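Local coordinates for protein LP04448p (Drosophila melanogaster, PDB 4QMH) that probably binds tubulin through this TOG domain, the fourth of an array with which XMAP215-family proteins drive microtubule polymerization, at residues I45-A59 and Q83-H95. Sequence-based numbering, arbitrary orientation.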
loop_
_atom_site.group_PDB
_atom_site.type_symbol
_atom_site.label_atom_id
_atom_site.label_comp_id
_atom_site.label_asym_id
_atom_site.label_seq_id
_atom_site.Cartn_x
_atom_site.Cartn_y
_atom_site.Cartn_z
ATOM N N ILE A 45 -1.943 -2.757 22.787
ATOM C CA ILE A 45 -1.709 -1.476 22.129
ATOM C C ILE A 45 -2.494 -0.342 22.800
ATOM O O ILE A 45 -1.940 0.726 23.071
ATOM C CB ILE A 45 -2.026 -1.537 20.610
ATOM C CG1 ILE A 45 -1.162 -2.608 19.941
ATOM C CG2 ILE A 45 -1.796 -0.164 19.983
ATOM C CD1 ILE A 45 -1.662 -3.038 18.577
ATOM N N SER A 46 -3.779 -0.568 23.073
ATOM C CA SER A 46 -4.613 0.443 23.718
ATOM C C SER A 46 -4.064 0.882 25.071
ATOM O O SER A 46 -4.074 2.072 25.408
ATOM C CB SER A 46 -6.037 -0.090 23.911
ATOM O OG SER A 46 -6.732 -0.089 22.679
ATOM N N GLU A 47 -3.601 -0.082 25.855
ATOM C CA GLU A 47 -3.121 0.211 27.205
ATOM C C GLU A 47 -1.826 1.025 27.150
ATOM O O GLU A 47 -1.612 1.918 27.971
ATOM C CB GLU A 47 -2.901 -1.090 27.984
ATOM C CG GLU A 47 -2.296 -0.896 29.383
ATOM C CD GLU A 47 -3.201 -0.126 30.344
ATOM O OE1 GLU A 47 -4.349 0.202 29.972
ATOM O OE2 GLU A 47 -2.758 0.146 31.483
ATOM N N ALA A 48 -0.963 0.723 26.182
ATOM C CA ALA A 48 0.274 1.481 26.018
ATOM C C ALA A 48 0.040 2.890 25.448
ATOM O O ALA A 48 0.704 3.858 25.845
ATOM C CB ALA A 48 1.261 0.699 25.148
ATOM N N ARG A 49 -0.921 2.977 24.531
ATOM C CA ARG A 49 -1.287 4.195 23.795
ATOM C C ARG A 49 -0.231 4.657 22.788
ATOM O O ARG A 49 -0.507 4.720 21.592
ATOM C CB ARG A 49 -1.706 5.355 24.701
ATOM C CG ARG A 49 -2.232 6.534 23.883
ATOM C CD ARG A 49 -2.723 7.667 24.759
ATOM N NE ARG A 49 -3.126 8.810 23.956
ATOM C CZ ARG A 49 -3.393 10.011 24.454
ATOM N NH1 ARG A 49 -3.296 10.220 25.763
ATOM N NH2 ARG A 49 -3.751 11.005 23.646
ATOM N N LEU A 50 0.953 5.006 23.277
ATOM C CA LEU A 50 2.056 5.389 22.394
ATOM C C LEU A 50 3.198 4.413 22.580
ATOM O O LEU A 50 3.598 4.130 23.707
ATOM C CB LEU A 50 2.531 6.818 22.673
ATOM C CG LEU A 50 1.507 7.946 22.546
ATOM C CD1 LEU A 50 2.204 9.284 22.775
ATOM C CD2 LEU A 50 0.774 7.925 21.201
ATOM N N ILE A 51 3.716 3.888 21.470
ATOM C CA ILE A 51 4.696 2.803 21.528
ATOM C C ILE A 51 5.947 3.075 20.691
ATOM O O ILE A 51 5.935 3.902 19.783
ATOM C CB ILE A 51 4.077 1.439 21.110
ATOM C CG1 ILE A 51 3.678 1.445 19.625
ATOM C CG2 ILE A 51 2.860 1.093 21.979
ATOM C CD1 ILE A 51 3.052 0.158 19.151
ATOM N N LYS A 52 7.024 2.372 21.021
ATOM C CA LYS A 52 8.249 2.412 20.238
ATOM C C LYS A 52 8.062 1.535 19.003
ATOM O O LYS A 52 7.114 0.760 18.926
ATOM C CB LYS A 52 9.418 1.888 21.079
ATOM C CG LYS A 52 9.632 2.630 22.376
ATOM C CD LYS A 52 10.997 2.296 22.958
ATOM C CE LYS A 52 11.182 2.924 24.337
ATOM N NZ LYS A 52 11.006 4.402 24.320
ATOM N N PRO A 53 8.963 1.654 18.020
ATOM C CA PRO A 53 8.832 0.852 16.796
ATOM C C PRO A 53 9.201 -0.619 16.976
ATOM O O PRO A 53 8.950 -1.429 16.089
ATOM C CB PRO A 53 9.837 1.510 15.837
ATOM C CG PRO A 53 10.136 2.845 16.417
ATOM C CD PRO A 53 10.013 2.682 17.893
ATOM N N SER A 54 9.810 -0.956 18.106
ATOM C CA SER A 54 10.242 -2.325 18.373
ATOM C C SER A 54 9.063 -3.190 18.816
ATOM O O SER A 54 8.539 -3.024 19.925
ATOM C CB SER A 54 11.329 -2.320 19.451
ATOM O OG SER A 54 10.951 -1.529 20.569
ATOM N N ILE A 55 8.643 -4.113 17.956
ATOM C CA ILE A 55 7.489 -4.952 18.271
ATOM C C ILE A 55 7.791 -6.440 18.107
ATOM O O ILE A 55 6.909 -7.239 17.800
ATOM C CB ILE A 55 6.241 -4.528 17.442
ATOM C CG1 ILE A 55 6.566 -4.492 15.941
ATOM C CG2 ILE A 55 5.730 -3.172 17.932
ATOM C CD1 ILE A 55 5.370 -4.151 15.058
ATOM N N GLY A 56 9.043 -6.815 18.349
ATOM C CA GLY A 56 9.425 -8.212 18.271
ATOM C C GLY A 56 9.159 -8.741 16.874
ATOM O O GLY A 56 9.549 -8.111 15.887
ATOM N N ASP A 57 8.488 -9.889 16.783
ATOM C CA ASP A 57 8.155 -10.482 15.494
ATOM C C ASP A 57 6.706 -10.213 15.079
ATOM O O ASP A 57 6.134 -10.952 14.276
ATOM C CB ASP A 57 8.413 -11.998 15.524
ATOM C CG ASP A 57 9.872 -12.348 15.794
ATOM O OD1 ASP A 57 10.750 -11.614 15.320
ATOM O OD2 ASP A 57 10.131 -13.353 16.486
ATOM N N LEU A 58 6.115 -9.159 15.629
ATOM C CA LEU A 58 4.703 -8.892 15.388
ATOM C C LEU A 58 4.377 -8.549 13.930
ATOM O O LEU A 58 3.321 -8.933 13.432
ATOM C CB LEU A 58 4.199 -7.765 16.290
ATOM C CG LEU A 58 2.726 -7.390 16.124
ATOM C CD1 LEU A 58 1.826 -8.597 16.455
ATOM C CD2 LEU A 58 2.395 -6.194 17.001
ATOM N N ALA A 59 5.261 -7.820 13.245
ATOM C CA ALA A 59 4.926 -7.344 11.897
ATOM C C ALA A 59 4.696 -8.473 10.893
ATOM O O ALA A 59 3.689 -8.476 10.192
ATOM C CB ALA A 59 5.961 -6.319 11.376
ATOM N N GLN A 83 -4.638 1.095 14.246
ATOM C CA GLN A 83 -4.368 1.379 15.654
ATOM C C GLN A 83 -2.855 1.412 15.907
ATOM O O GLN A 83 -2.345 2.277 16.629
ATOM C CB GLN A 83 -5.054 0.321 16.523
ATOM C CG GLN A 83 -4.778 0.406 18.010
ATOM C CD GLN A 83 -5.334 -0.788 18.774
ATOM O OE1 GLN A 83 -5.769 -1.780 18.183
ATOM N NE2 GLN A 83 -5.329 -0.694 20.094
ATOM N N LEU A 84 -2.134 0.478 15.298
ATOM C CA LEU A 84 -0.696 0.405 15.482
ATOM C C LEU A 84 -0.023 1.652 14.910
ATOM O O LEU A 84 0.904 2.216 15.508
ATOM C CB LEU A 84 -0.145 -0.872 14.821
ATOM C CG LEU A 84 1.290 -1.285 15.147
ATOM C CD1 LEU A 84 1.408 -1.868 16.560
ATOM C CD2 LEU A 84 1.774 -2.297 14.123
ATOM N N ALA A 85 -0.494 2.100 13.750
ATOM C CA ALA A 85 0.092 3.282 13.125
ATOM C C ALA A 85 -0.045 4.486 14.044
ATOM O O ALA A 85 0.908 5.234 14.259
ATOM C CB ALA A 85 -0.578 3.568 11.790
ATOM N N THR A 86 -1.245 4.667 14.576
ATOM C CA THR A 86 -1.518 5.792 15.457
ATOM C C THR A 86 -0.614 5.739 16.690
ATOM O O THR A 86 -0.054 6.752 17.101
ATOM C CB THR A 86 -2.999 5.815 15.867
ATOM O OG1 THR A 86 -3.807 6.029 14.695
ATOM C CG2 THR A 86 -3.259 6.926 16.889
ATOM N N ALA A 87 -0.468 4.551 17.263
ATOM C CA ALA A 87 0.358 4.375 18.460
ATOM C C ALA A 87 1.849 4.604 18.196
ATOM O O ALA A 87 2.593 5.049 19.072
ATOM C CB ALA A 87 0.129 2.961 19.052
ATOM N N MET A 88 2.288 4.304 16.979
ATOM C CA MET A 88 3.721 4.284 16.669
ATOM C C MET A 88 4.214 5.591 16.054
ATOM O O MET A 88 5.410 5.896 16.104
ATOM C CB MET A 88 4.011 3.119 15.722
ATOM C CG MET A 88 5.360 2.489 15.904
ATOM S SD MET A 88 5.506 1.023 14.868
ATOM C CE MET A 88 4.888 -0.272 15.928
ATOM N N GLY A 89 3.303 6.365 15.476
ATOM C CA GLY A 89 3.694 7.608 14.832
ATOM C C GLY A 89 4.729 7.341 13.745
ATOM O O GLY A 89 4.569 6.397 12.977
ATOM N N ALA A 90 5.785 8.156 13.687
ATOM C CA ALA A 90 6.794 8.034 12.622
ATOM C C ALA A 90 7.452 6.655 12.561
ATOM O O ALA A 90 7.946 6.245 11.517
ATOM C CB ALA A 90 7.856 9.118 12.764
ATOM N N GLY A 91 7.465 5.945 13.682
ATOM C CA GLY A 91 8.074 4.631 13.732
ATOM C C GLY A 91 7.377 3.619 12.846
ATOM O O GLY A 91 7.915 2.555 12.575
ATOM N N CYS A 92 6.167 3.926 12.397
ATOM C CA CYS A 92 5.441 2.946 11.600
ATOM C C CYS A 92 6.139 2.648 10.266
ATOM O O CYS A 92 5.917 1.590 9.691
ATOM C CB CYS A 92 3.978 3.341 11.396
ATOM S SG CYS A 92 3.737 4.749 10.289
ATOM N N ARG A 93 7.000 3.551 9.794
ATOM C CA ARG A 93 7.701 3.314 8.520
ATOM C C ARG A 93 8.547 2.043 8.593
ATOM O O ARG A 93 8.863 1.425 7.562
ATOM C CB ARG A 93 8.583 4.507 8.132
ATOM C CG ARG A 93 9.782 4.703 9.034
ATOM C CD ARG A 93 10.778 5.708 8.448
ATOM N NE ARG A 93 11.968 5.862 9.286
ATOM C CZ ARG A 93 13.122 6.384 8.871
ATOM N NH1 ARG A 93 13.260 6.803 7.620
ATOM N NH2 ARG A 93 14.146 6.485 9.709
ATOM N N ASN A 94 8.924 1.661 9.813
ATOM C CA ASN A 94 9.765 0.485 10.022
ATOM C C ASN A 94 9.119 -0.812 9.569
ATOM O O ASN A 94 9.810 -1.806 9.340
ATOM C CB ASN A 94 10.165 0.339 11.492
ATOM C CG ASN A 94 11.107 1.436 11.968
ATOM O OD1 ASN A 94 11.178 2.513 11.382
ATOM N ND2 ASN A 94 11.827 1.158 13.046
ATOM N N HIS A 95 7.799 -0.798 9.436
ATOM C CA HIS A 95 7.048 -2.023 9.189
ATOM C C HIS A 95 6.303 -2.028 7.874
ATOM O O HIS A 95 5.562 -2.962 7.588
ATOM C CB HIS A 95 6.091 -2.258 10.353
ATOM C CG HIS A 95 6.798 -2.280 11.660
ATOM N ND1 HIS A 95 7.669 -3.294 12.003
ATOM C CD2 HIS A 95 6.857 -1.377 12.665
ATOM C CE1 HIS A 95 8.190 -3.039 13.187
ATOM N NE2 HIS A 95 7.719 -1.876 13.610
HETATM O O HOH W 1 7.424 4.703 17.528
HETATM O O HOH W 2 11.411 -1.433 14.320
#
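H95 NE2 donates a hydrogen bond to P53 O at 2.8 Å, one of two direct hydrogen bonds between residues 45-59 and 83-95. The contact lies in a TOG domain, an all-helical array of HEAT-like repeats. The linker between helices 31-48 and 58-66 lies against the C-terminal end of helix 71-88 and the 3-10 segment after it. The P53 oxygen lies in the H95 ring plane, and the nitrogen lies in the carbonyl plane. I55 CD1 sits over one ring face, 3.7 Å from the centroid, as a CH-pi contact. N94 CB lies on the opposite side, toward the rim of the ring. I55 CG1 stands between the backbone N and the carbonyl carbon (chi1 53°), and the extended bond beyond it carries CD1 over the imidazole. A leucine in place of H95 would probably leave P53 O without its in-plane donor and I55 CD1 without an aromatic face. Next to this site, I55 CG2 meets M88 CE at 3.6 Å. The same M88 methyl touches I51 CD1, which also packs on L84 CD1. A87 CB rests on I45 CG2 and I51 CG1. I51 N donates to A87 O at 2.9 Å, nearly straight but from above the carbonyl plane. Further out, the Q83 chain lies against I45, and its NE2 is hydrogen-bonded to Q42 O. From the segment before helix 20-26, R11 NH1 hydrogen-bonds I51 O and, weakly, A87 O. One water donates to both I51 O and M88 O. A second water accepts from N94 ND2 at 2.9 Å and donates weakly to P53 O, the carbonyl that H95 grips.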